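Local coordinates for protein luciferase-like enzymeAMP-CoA-ligase (Zophobas atratus, PDB 4W8O) that is a luciferase-like AMP-CoA-ligase from a nonluminescent mealworm and, as a member of the AMP-binding enzyme family, probably activates carboxylic acids as adenylates, at residues V73-T78 with I120-E125; A194-H199 with G387-D392; V206-Y211 with V352-L357; N372-L377 with Y418-I423. One frame throughout, in Å; residues are numbered along the deposited sequence.

How the contacts relate
Contacts 1 and 2 belong to one mixed sheet: contact 1 pairs strands 72-76 and 120-124 well inside it, contact 2 pairs strand 194-198 with the outermost strand 387-388, and their centres lie about 20 Å apart. Helix 199-211 of contact 3 follows strand 194-198 of contact 2, and both segments of contact 3 lie in sequence between those of contact 2; the centres are about 21 Å apart. Contact 4, also about 21 Å from contact 3 between centres, lies in a separate antiparallel sheet, about 38 Å from contact 1. The bound polyether P33 lies about 5 Å from the side chain of I195 in contact 2; probably a crystallisation additive, it may mark a pocket.

Contact 1: V73-T78 with I120-E125; sequences VCFCST and IIFVEE
The F75 and F122 rings lie nearly parallel, their planes 13° apart, but are slid so far that they barely overlap: the centroids are 5.5 Å apart. In both residues CG is anti to the carbonyl carbon, so the side chains run alongside each other in the same direction, and the meeting is of F75 CE2 with F122 CD1 at 3.6 Å. At the edge of the F122 ring, in its plane, sits V73 CG1, 3.9 Å from F122 CE1. P86 of helix 85-92 touches both phenylalanines. The other face of the sheet carries C74, C76, I121 and V123; there C74 SG meets I121 CD1 at 3.9 Å, and I131 of helix 128-138 packs on C76, I121 and V123. Between these layers, four backbone hydrogen bonds fix the parallel register, from C74 N to I120 O through E124 N to C76 O, the shortest being C76 N to F122 O at 2.8 Å. Past strand 73-76, E124 OE1 takes two bonds from T78: OG1 meets it nearly along the C-O axis at 2.8 Å, whereas the backbone N comes from above the carboxylate plane at 2.9 Å. The second oxygen, OE2, bonds S127 OG, so both ends of the carboxylate are held. A parallel sheet between helix 85-92, on the phenylalanine face, and helix 128-138 is typical of the three-layer alpha/beta/alpha sandwich of ANL-clan enzymes.

Contact 2: A194-H199 with G387-D392; sequences AICHSH and GYYRND
The tight part of this contact is a brief antiparallel pairing in which I195 and Y388 form a non-hydrogen-bonded pair. Two backbone bonds flank it: C196 N to G387 O, 2.9 Å and nearly along the C=O axis, and Y389 N to A194 O, 3.0 Å and more bent, with 144° at the hydrogen. G387 has phi 152° and psi -168°, where a CB would strike the preceding carbonyl, so these angles suit only a residue without a side chain. C196 SG, anti to its carbonyl carbon, approaches the edge of the Y389 ring, 5.2 Å from the centroid, and A194 CB packs on Y389 CB at 3.7 Å. On the other face, the Y388 side chain runs alongside I195, which brings I195 CG1 to the ring edge, 4.0 Å from CE1. An alanine in place of Y388 would probably cost this edge packing and the ring's contacts with K193 and C396. Beyond Y389 the chain turns away: R390, N391 and D392 are exposed, although R390 NH2 bonds T117 OG1. The chemistry implies attachment of an outermost strand mainly by main-chain bonds, with sulfur, methyl and ring-edge packing supplementing them.

Contact 3: V206-Y211 with V352-L357; sequences VETSFY and VSPRTL
This contact joins helix 199-211 to the turn leading to strand 357-362. Carbon meets carbon where P354 lays its ring against Y211, P354 CG standing 3.8 Å from Y211 CB, and where T208 CG2, anti to the backbone N, comes 4.0 Å from S353 CB. Carbon meets carbonyl oxygen at P354 CG and Y211 O, 3.4 Å, and at T208 CG2 and P354 O, 3.5 Å; K9 NZ hydrogen-bonds Y211 O. F11 also touches T208 and P354, and it stacks with the Y211 ring. A glycine in place of P354 would probably lose the ring contacts with Y211 and the restraint that the proline ring puts on the backbone of the turn. Among polar interactions, no direct hydrogen bond crosses between the segments. Instead a water donates to T208 OG1 at 2.6 Å and, weakly, to R355 O, while T208 OG1 also bonds Q204 O. In the type II turn from S353 to T356, P354 is second; S353 OG bonds L329 O, and R355 forms salt bridges with E10 and D382. The direct join is thus van der Waals packing of carbons on carbons and carbonyl oxygens, with a water link weak on the R355 side.

Contact 4: N372-L377 with Y418-I423; sequences NQKGEL and YVIERI
Three separate side-chain meetings make up the first shell, and no hydrogen bond crosses between the segments. The most closely approached is I423, whose CD1 lies 3.6 Å from E376 OE2 and also touches CG and CD of that glutamate, the two side chains crossing at about a right angle. L377 CD2 meets V419 CG2 at 4.1 Å; these two side chains cross obliquely. At the outer end, chi1 (68°) and chi2 of K374 place its CD 4.0 Å from I420 CD1, while the bend at chi3 (-98°) sets the direction of CE and NZ. K374 NZ stands 4.5 Å from E421 OE2, too far for a salt bridge, so any attraction between these exposed charges is probably modest.

In the second shell, R378 forms a salt bridge with E376 OE1, which probably helps to orient the carboxylate. I408 touches K374, E376, E421 and I423. I420 and E421 on strand 417-422 both lie opposite I408, which makes a classic beta bulge. L377 is buried with L358, I360 and Y322 around it, and Y322 reaches V419 as well. The touching parts run 82° apart and their nearest CA atoms are over 8 Å from each other, so this is packing across, not strand pairing. In the antiparallel sheet, strand 403-411 lies between strand 367-380 and the outermost strand 417-422, and strand 357-362 pairs with the other side of 367-380.

Contact 1: V73-T78 with I120-E125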
loop_
_atom_site.group_PDB
_atom_site.type_symbol
_atom_site.label_atom_id
_atom_site.label_comp_id
_atom_site.label_asym_id
_atom_site.label_seq_id
_atom_site.Cartn_x
_atom_site.Cartn_y
_atom_site.Cartn_z
ATOM N N VAL A 73 16.229 5.539 -1.378
ATOM C CA VAL A 73 15.725 6.866 -1.076
ATOM C C VAL A 73 14.563 6.699 -0.104
ATOM O O VAL A 73 13.628 5.933 -0.348
ATOM C CB VAL A 73 15.254 7.627 -2.327
ATOM C CG1 VAL A 73 14.789 9.027 -1.948
ATOM C CG2 VAL A 73 16.372 7.702 -3.354
ATOM N N CYS A 74 14.645 7.425 1.000
ATOM C CA CYS A 74 13.708 7.287 2.089
ATOM C C CYS A 74 12.784 8.498 2.210
ATOM O O CYS A 74 13.144 9.601 1.803
ATOM C CB CYS A 74 14.511 7.105 3.362
ATOM S SG CYS A 74 13.536 6.543 4.748
ATOM N N PHE A 75 11.593 8.283 2.754
ATOM C CA PHE A 75 10.579 9.330 2.894
ATOM C C PHE A 75 9.969 9.293 4.289
ATOM O O PHE A 75 9.600 8.226 4.783
ATOM C CB PHE A 75 9.494 9.157 1.822
ATOM C CG PHE A 75 10.056 9.127 0.443
ATOM C CD1 PHE A 75 10.537 7.947 -0.087
ATOM C CD2 PHE A 75 10.196 10.300 -0.285
ATOM C CE1 PHE A 75 11.119 7.923 -1.341
ATOM C CE2 PHE A 75 10.773 10.282 -1.534
ATOM C CZ PHE A 75 11.239 9.103 -2.062
ATOM N N CYS A 76 9.897 10.453 4.935
ATOM C CA CYS A 76 9.178 10.587 6.206
ATOM C C CYS A 76 8.214 11.773 6.162
ATOM O O CYS A 76 8.584 12.914 6.469
ATOM C CB CYS A 76 10.146 10.738 7.370
ATOM S SG CYS A 76 9.313 10.575 8.963
ATOM N N SER A 77 6.972 11.497 5.779
ATOM C CA SER A 77 5.985 12.547 5.608
ATOM C C SER A 77 4.570 11.988 5.650
ATOM O O SER A 77 4.326 10.863 5.213
ATOM C CB SER A 77 6.215 13.264 4.274
ATOM O OG SER A 77 5.206 14.223 4.002
ATOM N N THR A 78 3.648 12.779 6.197
ATOM C CA THR A 78 2.231 12.552 6.007
ATOM C C THR A 78 1.888 12.786 4.534
ATOM O O THR A 78 2.731 13.220 3.741
ATOM C CB THR A 78 1.386 13.493 6.889
ATOM O OG1 THR A 78 1.858 14.836 6.756
ATOM C CG2 THR A 78 1.456 13.083 8.348
ATOM N N ILE A 120 19.441 9.451 0.591
ATOM C CA ILE A 120 18.699 10.681 0.779
ATOM C C ILE A 120 17.451 10.323 1.547
ATOM O O ILE A 120 16.891 9.232 1.359
ATOM C CB ILE A 120 18.259 11.309 -0.556
ATOM C CG1 ILE A 120 19.468 11.808 -1.347
ATOM C CG2 ILE A 120 17.288 12.460 -0.313
ATOM C CD1 ILE A 120 19.157 12.165 -2.784
ATOM N N ILE A 121 17.019 11.243 2.401
ATOM C CA ILE A 121 15.697 11.157 3.011
ATOM C C ILE A 121 14.942 12.473 2.826
ATOM O O ILE A 121 15.430 13.543 3.204
ATOM C CB ILE A 121 15.745 10.728 4.499
ATOM C CG1 ILE A 121 14.351 10.835 5.123
ATOM C CG2 ILE A 121 16.716 11.576 5.290
ATOM C CD1 ILE A 121 14.191 10.008 6.373
ATOM N N PHE A 122 13.768 12.379 2.210
ATOM C CA PHE A 122 12.822 13.495 2.121
ATOM C C PHE A 122 11.954 13.507 3.378
ATOM O O PHE A 122 11.369 12.482 3.745
ATOM C CB PHE A 122 11.929 13.359 0.882
ATOM C CG PHE A 122 12.650 13.616 -0.420
ATOM C CD1 PHE A 122 13.438 12.635 -0.997
ATOM C CD2 PHE A 122 12.531 14.836 -1.068
ATOM C CE1 PHE A 122 14.107 12.864 -2.198
ATOM C CE2 PHE A 122 13.194 15.076 -2.261
ATOM C CZ PHE A 122 13.989 14.086 -2.827
ATOM N N VAL A 123 11.845 14.672 4.014
ATOM C CA VAL A 123 11.173 14.787 5.308
ATOM C C VAL A 123 10.257 16.009 5.397
ATOM O O VAL A 123 10.612 17.094 4.959
ATOM C CB VAL A 123 12.219 14.834 6.446
ATOM C CG1 VAL A 123 12.985 16.148 6.430
ATOM C CG2 VAL A 123 11.561 14.631 7.809
ATOM N N GLU A 124 9.068 15.816 5.955
ATOM C CA GLU A 124 8.177 16.925 6.277
ATOM C C GLU A 124 8.795 17.769 7.388
ATOM O O GLU A 124 9.553 17.251 8.214
ATOM C CB GLU A 124 6.789 16.419 6.702
ATOM C CG GLU A 124 6.803 15.561 7.964
ATOM C CD GLU A 124 5.438 15.059 8.399
ATOM O OE1 GLU A 124 4.457 15.158 7.629
ATOM O OE2 GLU A 124 5.355 14.558 9.539
ATOM N N GLU A 125 8.463 19.059 7.420
ATOM C CA GLU A 125 8.988 19.962 8.455
ATOM C C GLU A 125 8.741 19.435 9.872
ATOM O O GLU A 125 9.602 19.546 10.747
ATOM C CB GLU A 125 8.367 21.353 8.319
ATOM C CG GLU A 125 8.902 22.151 7.143
ATOM C CD GLU A 125 8.243 23.517 7.002
ATOM O OE1 GLU A 125 7.245 23.788 7.697
ATOM O OE2 GLU A 125 8.716 24.325 6.184
#

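Contact 2: A194-H199 with G387-D392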
loop_
_atom_site.group_PDB
_atom_site.type_symbol
_atom_site.label_atom_id
_atom_site.label_comp_id
_atom_site.label_asym_id
_atom_site.label_seq_id
_atom_site.Cartn_x
_atom_site.Cartn_y
_atom_site.Cartn_z
ATOM N N ALA A 194 13.697 -5.409 6.761
ATOM C CA ALA A 194 13.292 -4.704 5.559
ATOM C C ALA A 194 12.814 -5.702 4.508
ATOM O O ALA A 194 13.610 -6.391 3.877
ATOM C CB ALA A 194 14.425 -3.846 5.020
ATOM N N ILE A 195 11.496 -5.770 4.361
ATOM C CA ILE A 195 10.846 -6.556 3.324
ATOM C C ILE A 195 11.139 -5.950 1.947
ATOM O O ILE A 195 10.882 -4.770 1.711
ATOM C CB ILE A 195 9.321 -6.536 3.529
ATOM C CG1 ILE A 195 8.939 -7.258 4.821
ATOM C CG2 ILE A 195 8.612 -7.155 2.329
ATOM C CD1 ILE A 195 7.579 -6.855 5.361
ATOM N N CYS A 196 11.679 -6.753 1.043
ATOM C CA CYS A 196 11.985 -6.282 -0.315
ATOM C C CYS A 196 10.976 -6.787 -1.326
ATOM O O CYS A 196 10.787 -8.005 -1.454
ATOM C CB CYS A 196 13.376 -6.755 -0.734
ATOM S SG CYS A 196 14.689 -5.991 0.239
ATOM N N HIS A 197 10.325 -5.862 -2.035
ATOM C CA HIS A 197 9.584 -6.212 -3.243
ATOM C C HIS A 197 10.357 -5.782 -4.474
ATOM O O HIS A 197 10.918 -4.678 -4.523
ATOM C CB HIS A 197 8.191 -5.591 -3.249
ATOM C CG HIS A 197 7.224 -6.323 -2.383
ATOM N ND1 HIS A 197 6.723 -7.562 -2.718
ATOM C CD2 HIS A 197 6.702 -6.020 -1.172
ATOM C CE1 HIS A 197 5.919 -7.982 -1.760
ATOM N NE2 HIS A 197 5.890 -7.067 -0.809
ATOM N N SER A 198 10.376 -6.666 -5.470
ATOM C CA SER A 198 10.979 -6.372 -6.751
ATOM C C SER A 198 10.007 -5.546 -7.569
ATOM O O SER A 198 8.859 -5.357 -7.186
ATOM C CB SER A 198 11.320 -7.666 -7.495
ATOM O OG SER A 198 10.155 -8.412 -7.786
ATOM N N HIS A 199 10.473 -5.058 -8.707
ATOM C CA HIS A 199 9.590 -4.372 -9.629
ATOM C C HIS A 199 8.450 -5.322 -9.977
ATOM O O HIS A 199 7.283 -4.952 -9.923
ATOM C CB HIS A 199 10.338 -3.928 -10.889
ATOM C CG HIS A 199 11.519 -3.060 -10.599
ATOM N ND1 HIS A 199 11.414 -1.707 -10.381
ATOM C CD2 HIS A 199 12.827 -3.363 -10.437
ATOM C CE1 HIS A 199 12.603 -1.206 -10.119
ATOM N NE2 HIS A 199 13.480 -2.190 -10.151
ATOM N N GLY A 387 12.662 -11.307 -0.429
ATOM C CA GLY A 387 13.522 -11.592 0.721
ATOM C C GLY A 387 13.699 -10.358 1.577
ATOM O O GLY A 387 12.971 -9.379 1.398
ATOM N N TYR A 388 14.642 -10.404 2.518
ATOM C CA TYR A 388 14.966 -9.226 3.329
ATOM C C TYR A 388 16.205 -8.534 2.749
ATOM O O TYR A 388 17.036 -9.173 2.112
ATOM C CB TYR A 388 15.198 -9.598 4.805
ATOM C CG TYR A 388 13.966 -10.070 5.586
ATOM C CD1 TYR A 388 12.681 -9.594 5.292
ATOM C CD2 TYR A 388 14.101 -10.960 6.651
ATOM C CE1 TYR A 388 11.573 -10.012 6.022
ATOM C CE2 TYR A 388 12.995 -11.374 7.391
ATOM C CZ TYR A 388 11.732 -10.901 7.070
ATOM O OH TYR A 388 10.634 -11.317 7.800
ATOM N N TYR A 389 16.325 -7.231 2.987
ATOM C CA TYR A 389 17.390 -6.422 2.395
ATOM C C TYR A 389 18.778 -6.886 2.830
ATOM O O TYR A 389 19.654 -7.101 1.997
ATOM C CB TYR A 389 17.185 -4.952 2.767
ATOM C CG TYR A 389 18.073 -3.972 2.035
ATOM C CD1 TYR A 389 18.144 -3.966 0.637
ATOM C CD2 TYR A 389 18.811 -3.025 2.730
ATOM C CE1 TYR A 389 18.942 -3.048 -0.037
ATOM C CE2 TYR A 389 19.620 -2.116 2.068
ATOM C CZ TYR A 389 19.675 -2.123 0.687
ATOM O OH TYR A 389 20.477 -1.215 0.037
ATOM N N ARG A 390 18.988 -7.026 4.134
ATOM C CA ARG A 390 20.261 -7.558 4.626
ATOM C C ARG A 390 20.143 -8.750 5.574
ATOM O O ARG A 390 21.150 -9.351 5.933
ATOM C CB ARG A 390 21.091 -6.437 5.251
ATOM C CG ARG A 390 21.637 -5.486 4.193
ATOM C CD ARG A 390 22.714 -4.562 4.722
ATOM N NE ARG A 390 22.189 -3.246 5.079
ATOM C CZ ARG A 390 22.305 -2.138 4.345
ATOM N NH1 ARG A 390 22.922 -2.141 3.167
ATOM N NH2 ARG A 390 21.787 -1.008 4.803
ATOM N N ASN A 391 18.929 -9.107 5.961
ATOM C CA ASN A 391 18.721 -10.220 6.862
ATOM C C ASN A 391 18.252 -11.472 6.094
ATOM O O ASN A 391 18.323 -11.503 4.859
ATOM C CB ASN A 391 17.788 -9.771 7.998
ATOM C CG ASN A 391 18.530 -8.972 9.061
ATOM O OD1 ASN A 391 19.508 -9.449 9.622
ATOM N ND2 ASN A 391 18.096 -7.745 9.307
ATOM N N ASP A 392 17.799 -12.498 6.813
ATOM C CA ASP A 392 17.587 -13.825 6.236
ATOM C C ASP A 392 16.141 -14.286 6.413
ATOM O O ASP A 392 15.751 -14.730 7.491
ATOM C CB ASP A 392 18.539 -14.822 6.910
ATOM C CG ASP A 392 18.455 -16.220 6.322
ATOM O OD1 ASP A 392 17.528 -16.497 5.539
ATOM O OD2 ASP A 392 19.327 -17.047 6.653
#

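Contact 3: V206-Y211 with V352-L357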
loop_
_atom_site.group_PDB
_atom_site.type_symbol
_atom_site.label_atom_id
_atom_site.label_comp_id
_atom_site.label_asym_id
_atom_site.label_seq_id
_atom_site.Cartn_x
_atom_site.Cartn_y
_atom_site.Cartn_z
ATOM N N VAL A 206 -0.075 -4.796 -7.121
ATOM C CA VAL A 206 -0.932 -3.792 -7.729
ATOM C C VAL A 206 -1.901 -4.426 -8.737
ATOM O O VAL A 206 -3.097 -4.149 -8.710
ATOM C CB VAL A 206 -0.096 -2.696 -8.435
ATOM C CG1 VAL A 206 -0.991 -1.775 -9.247
ATOM C CG2 VAL A 206 0.713 -1.902 -7.413
ATOM N N GLU A 207 -1.379 -5.280 -9.613
ATOM C CA GLU A 207 -2.200 -5.874 -10.657
ATOM C C GLU A 207 -3.212 -6.873 -10.086
ATOM O O GLU A 207 -4.359 -6.912 -10.533
ATOM C CB GLU A 207 -1.325 -6.520 -11.740
ATOM C CG GLU A 207 -1.936 -6.380 -13.116
ATOM C CD GLU A 207 -1.056 -6.894 -14.239
ATOM O OE1 GLU A 207 0.154 -7.145 -14.035
ATOM O OE2 GLU A 207 -1.597 -7.035 -15.345
ATOM N N THR A 208 -2.796 -7.656 -9.090
ATOM C CA THR A 208 -3.694 -8.596 -8.425
ATOM C C THR A 208 -4.851 -7.852 -7.757
ATOM O O THR A 208 -5.999 -8.289 -7.841
ATOM C CB THR A 208 -2.943 -9.456 -7.383
ATOM O OG1 THR A 208 -1.994 -10.295 -8.059
ATOM C CG2 THR A 208 -3.900 -10.324 -6.559
ATOM N N SER A 209 -4.556 -6.723 -7.119
ATOM C CA SER A 209 -5.601 -5.908 -6.495
ATOM C C SER A 209 -6.615 -5.365 -7.530
ATOM O O SER A 209 -7.811 -5.268 -7.245
ATOM C CB SER A 209 -4.995 -4.782 -5.625
ATOM O OG SER A 209 -4.493 -3.690 -6.381
ATOM N N PHE A 210 -6.142 -5.039 -8.730
ATOM C CA PHE A 210 -7.028 -4.626 -9.816
ATOM C C PHE A 210 -8.000 -5.743 -10.224
ATOM O O PHE A 210 -9.196 -5.496 -10.384
ATOM C CB PHE A 210 -6.216 -4.165 -11.030
ATOM C CG PHE A 210 -7.053 -3.860 -12.240
ATOM C CD1 PHE A 210 -7.745 -2.664 -12.334
ATOM C CD2 PHE A 210 -7.151 -4.771 -13.284
ATOM C CE1 PHE A 210 -8.526 -2.380 -13.443
ATOM C CE2 PHE A 210 -7.927 -4.494 -14.399
ATOM C CZ PHE A 210 -8.612 -3.293 -14.480
ATOM N N TYR A 211 -7.496 -6.969 -10.372
ATOM C CA TYR A 211 -8.354 -8.104 -10.739
ATOM C C TYR A 211 -9.240 -8.621 -9.601
ATOM O O TYR A 211 -10.091 -9.478 -9.827
ATOM C CB TYR A 211 -7.536 -9.234 -11.375
ATOM C CG TYR A 211 -7.106 -8.854 -12.770
ATOM C CD1 TYR A 211 -8.037 -8.787 -13.805
ATOM C CD2 TYR A 211 -5.791 -8.503 -13.042
ATOM C CE1 TYR A 211 -7.659 -8.410 -15.083
ATOM C CE2 TYR A 211 -5.399 -8.125 -14.315
ATOM C CZ TYR A 211 -6.339 -8.079 -15.330
ATOM O OH TYR A 211 -5.962 -7.698 -16.587
ATOM N N VAL A 352 -9.992 -16.312 -1.786
ATOM C CA VAL A 352 -8.609 -16.092 -2.233
ATOM C C VAL A 352 -8.546 -15.179 -3.455
ATOM O O VAL A 352 -9.392 -15.254 -4.338
ATOM C CB VAL A 352 -7.892 -17.421 -2.553
ATOM C CG1 VAL A 352 -6.469 -17.165 -3.024
ATOM C CG2 VAL A 352 -7.861 -18.322 -1.323
ATOM N N SER A 353 -7.552 -14.295 -3.475
ATOM C CA SER A 353 -7.400 -13.320 -4.552
ATOM C C SER A 353 -6.901 -13.980 -5.852
ATOM O O SER A 353 -6.370 -15.094 -5.820
ATOM C CB SER A 353 -6.457 -12.193 -4.107
ATOM O OG SER A 353 -5.311 -12.724 -3.475
ATOM N N PRO A 354 -7.074 -13.293 -7.000
ATOM C CA PRO A 354 -6.663 -13.896 -8.279
ATOM C C PRO A 354 -5.190 -14.288 -8.300
ATOM O O PRO A 354 -4.362 -13.627 -7.664
ATOM C CB PRO A 354 -6.940 -12.793 -9.313
ATOM C CG PRO A 354 -7.916 -11.880 -8.667
ATOM C CD PRO A 354 -7.679 -11.959 -7.185
ATOM N N ARG A 355 -4.895 -15.381 -9.003
ATOM C CA ARG A 355 -3.535 -15.870 -9.204
ATOM C C ARG A 355 -2.774 -16.094 -7.899
ATOM O O ARG A 355 -1.553 -15.967 -7.856
ATOM C CB ARG A 355 -2.768 -14.931 -10.151
ATOM C CG ARG A 355 -3.092 -15.187 -11.619
ATOM C CD ARG A 355 -2.300 -14.292 -12.557
ATOM N NE ARG A 355 -0.867 -14.501 -12.455
ATOM C CZ ARG A 355 -0.157 -15.366 -13.173
ATOM N NH1 ARG A 355 -0.731 -16.153 -14.080
ATOM N NH2 ARG A 355 1.151 -15.444 -12.974
ATOM N N THR A 356 -3.509 -16.452 -6.844
ATOM C CA THR A 356 -2.953 -16.705 -5.525
ATOM C C THR A 356 -3.330 -18.118 -5.074
ATOM O O THR A 356 -4.451 -18.582 -5.332
ATOM C CB THR A 356 -3.497 -15.687 -4.505
ATOM O OG1 THR A 356 -3.119 -14.361 -4.902
ATOM C CG2 THR A 356 -2.977 -15.964 -3.100
ATOM N N LEU A 357 -2.391 -18.801 -4.414
ATOM C CA LEU A 357 -2.671 -20.080 -3.757
ATOM C C LEU A 357 -2.706 -19.888 -2.237
ATOM O O LEU A 357 -1.866 -19.176 -1.682
ATOM C CB LEU A 357 -1.602 -21.116 -4.106
ATOM C CG LEU A 357 -1.347 -21.408 -5.586
ATOM C CD1 LEU A 357 -0.123 -22.300 -5.719
ATOM C CD2 LEU A 357 -2.554 -22.044 -6.250
HETATM O O HOH W 1 -1.092 -12.707 -7.888
#

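Contact 4: N372-L377 with Y418-I423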
loop_
_atom_site.group_PDB
_atom_site.type_symbol
_atom_site.label_atom_id
_atom_site.label_comp_id
_atom_site.label_asym_id
_atom_site.label_seq_id
_atom_site.Cartn_x
_atom_site.Cartn_y
_atom_site.Cartn_z
ATOM N N ASN A 372 -13.089 -26.362 7.622
ATOM C CA ASN A 372 -13.427 -26.441 9.055
ATOM C C ASN A 372 -12.390 -27.196 9.891
ATOM O O ASN A 372 -12.735 -27.914 10.840
ATOM C CB ASN A 372 -14.822 -27.044 9.251
ATOM C CG ASN A 372 -15.895 -26.243 8.553
ATOM O OD1 ASN A 372 -16.163 -25.104 8.923
ATOM N ND2 ASN A 372 -16.508 -26.828 7.534
ATOM N N GLN A 373 -11.124 -27.033 9.516
ATOM C CA GLN A 373 -9.992 -27.562 10.264
ATOM C C GLN A 373 -8.967 -26.437 10.387
ATOM O O GLN A 373 -8.360 -26.020 9.390
ATOM C CB GLN A 373 -9.379 -28.765 9.550
ATOM C CG GLN A 373 -10.385 -29.843 9.169
ATOM C CD GLN A 373 -9.749 -31.039 8.474
ATOM O OE1 GLN A 373 -10.190 -31.462 7.398
ATOM N NE2 GLN A 373 -8.705 -31.591 9.086
ATOM N N LYS A 374 -8.800 -25.925 11.604
ATOM C CA LYS A 374 -7.900 -24.804 11.833
ATOM C C LYS A 374 -6.434 -25.227 11.728
ATOM O O LYS A 374 -6.068 -26.345 12.076
ATOM C CB LYS A 374 -8.192 -24.103 13.173
ATOM C CG LYS A 374 -7.886 -24.910 14.423
ATOM C CD LYS A 374 -7.792 -24.038 15.669
ATOM C CE LYS A 374 -6.340 -23.722 15.999
ATOM N NZ LYS A 374 -6.197 -22.612 16.987
ATOM N N GLY A 375 -5.611 -24.327 11.204
ATOM C CA GLY A 375 -4.176 -24.555 11.056
ATOM C C GLY A 375 -3.499 -23.251 10.652
ATOM O O GLY A 375 -4.109 -22.186 10.740
ATOM N N GLU A 376 -2.257 -23.342 10.186
ATOM C CA GLU A 376 -1.475 -22.165 9.822
ATOM C C GLU A 376 -1.768 -21.790 8.370
ATOM O O GLU A 376 -1.647 -22.634 7.472
ATOM C CB GLU A 376 0.025 -22.437 9.996
ATOM C CG GLU A 376 0.398 -23.187 11.273
ATOM C CD GLU A 376 1.902 -23.267 11.513
ATOM O OE1 GLU A 376 2.681 -23.311 10.535
ATOM O OE2 GLU A 376 2.311 -23.295 12.694
ATOM N N LEU A 377 -2.169 -20.544 8.134
ATOM C CA LEU A 377 -2.357 -20.066 6.757
ATOM C C LEU A 377 -1.028 -19.878 6.046
ATOM O O LEU A 377 -0.136 -19.165 6.528
ATOM C CB LEU A 377 -3.142 -18.754 6.700
ATOM C CG LEU A 377 -4.650 -18.933 6.586
ATOM C CD1 LEU A 377 -5.205 -19.407 7.920
ATOM C CD2 LEU A 377 -5.321 -17.643 6.140
ATOM N N TYR A 418 -11.230 -17.652 6.982
ATOM C CA TYR A 418 -11.409 -17.088 8.327
ATOM C C TYR A 418 -10.073 -17.104 9.051
ATOM O O TYR A 418 -9.456 -18.161 9.192
ATOM C CB TYR A 418 -12.422 -17.905 9.137
ATOM C CG TYR A 418 -13.828 -17.866 8.587
ATOM C CD1 TYR A 418 -14.230 -18.745 7.585
ATOM C CD2 TYR A 418 -14.759 -16.950 9.072
ATOM C CE1 TYR A 418 -15.518 -18.705 7.077
ATOM C CE2 TYR A 418 -16.048 -16.906 8.571
ATOM C CZ TYR A 418 -16.421 -17.785 7.575
ATOM O OH TYR A 418 -17.700 -17.733 7.071
ATOM N N VAL A 419 -9.630 -15.930 9.493
ATOM C CA VAL A 419 -8.402 -15.792 10.276
ATOM C C VAL A 419 -8.820 -15.608 11.719
ATOM O O VAL A 419 -9.684 -14.782 12.011
ATOM C CB VAL A 419 -7.567 -14.574 9.817
ATOM C CG1 VAL A 419 -6.311 -14.423 10.671
ATOM C CG2 VAL A 419 -7.209 -14.699 8.342
ATOM N N ILE A 420 -8.220 -16.376 12.622
ATOM C CA ILE A 420 -8.656 -16.351 14.015
ATOM C C ILE A 420 -7.613 -15.813 15.000
ATOM O O ILE A 420 -7.979 -15.130 15.952
ATOM C CB ILE A 420 -9.242 -17.720 14.461
ATOM C CG1 ILE A 420 -8.194 -18.836 14.441
ATOM C CG2 ILE A 420 -10.412 -18.102 13.560
ATOM C CD1 ILE A 420 -8.753 -20.212 14.767
ATOM N N GLU A 421 -6.332 -16.095 14.785
ATOM C CA GLU A 421 -5.289 -15.608 15.699
ATOM C C GLU A 421 -3.899 -15.688 15.092
ATOM O O GLU A 421 -3.692 -16.355 14.082
ATOM C CB GLU A 421 -5.299 -16.403 17.014
ATOM C CG GLU A 421 -4.821 -17.845 16.888
ATOM C CD GLU A 421 -4.783 -18.566 18.222
ATOM O OE1 GLU A 421 -5.789 -18.498 18.958
ATOM O OE2 GLU A 421 -3.752 -19.201 18.535
ATOM N N ARG A 422 -2.949 -15.019 15.735
ATOM C CA ARG A 422 -1.551 -15.078 15.336
ATOM C C ARG A 422 -0.805 -16.114 16.157
ATOM O O ARG A 422 -1.089 -16.312 17.340
ATOM C CB ARG A 422 -0.877 -13.719 15.517
ATOM C CG ARG A 422 -1.415 -12.635 14.598
ATOM C CD ARG A 422 -0.354 -11.591 14.294
ATOM N NE ARG A 422 0.832 -12.169 13.658
ATOM C CZ ARG A 422 0.929 -12.513 12.371
ATOM N NH1 ARG A 422 -0.089 -12.351 11.532
ATOM N NH2 ARG A 422 2.064 -13.025 11.911
ATOM N N ILE A 423 0.158 -16.765 15.523
ATOM C CA ILE A 423 1.055 -17.682 16.212
ATOM C C ILE A 423 1.998 -16.862 17.104
ATOM O O ILE A 423 2.608 -15.892 16.643
ATOM C CB ILE A 423 1.854 -18.520 15.193
ATOM C CG1 ILE A 423 0.903 -19.408 14.379
ATOM C CG2 ILE A 423 2.915 -19.362 15.892
ATOM C CD1 ILE A 423 1.445 -19.814 13.026
#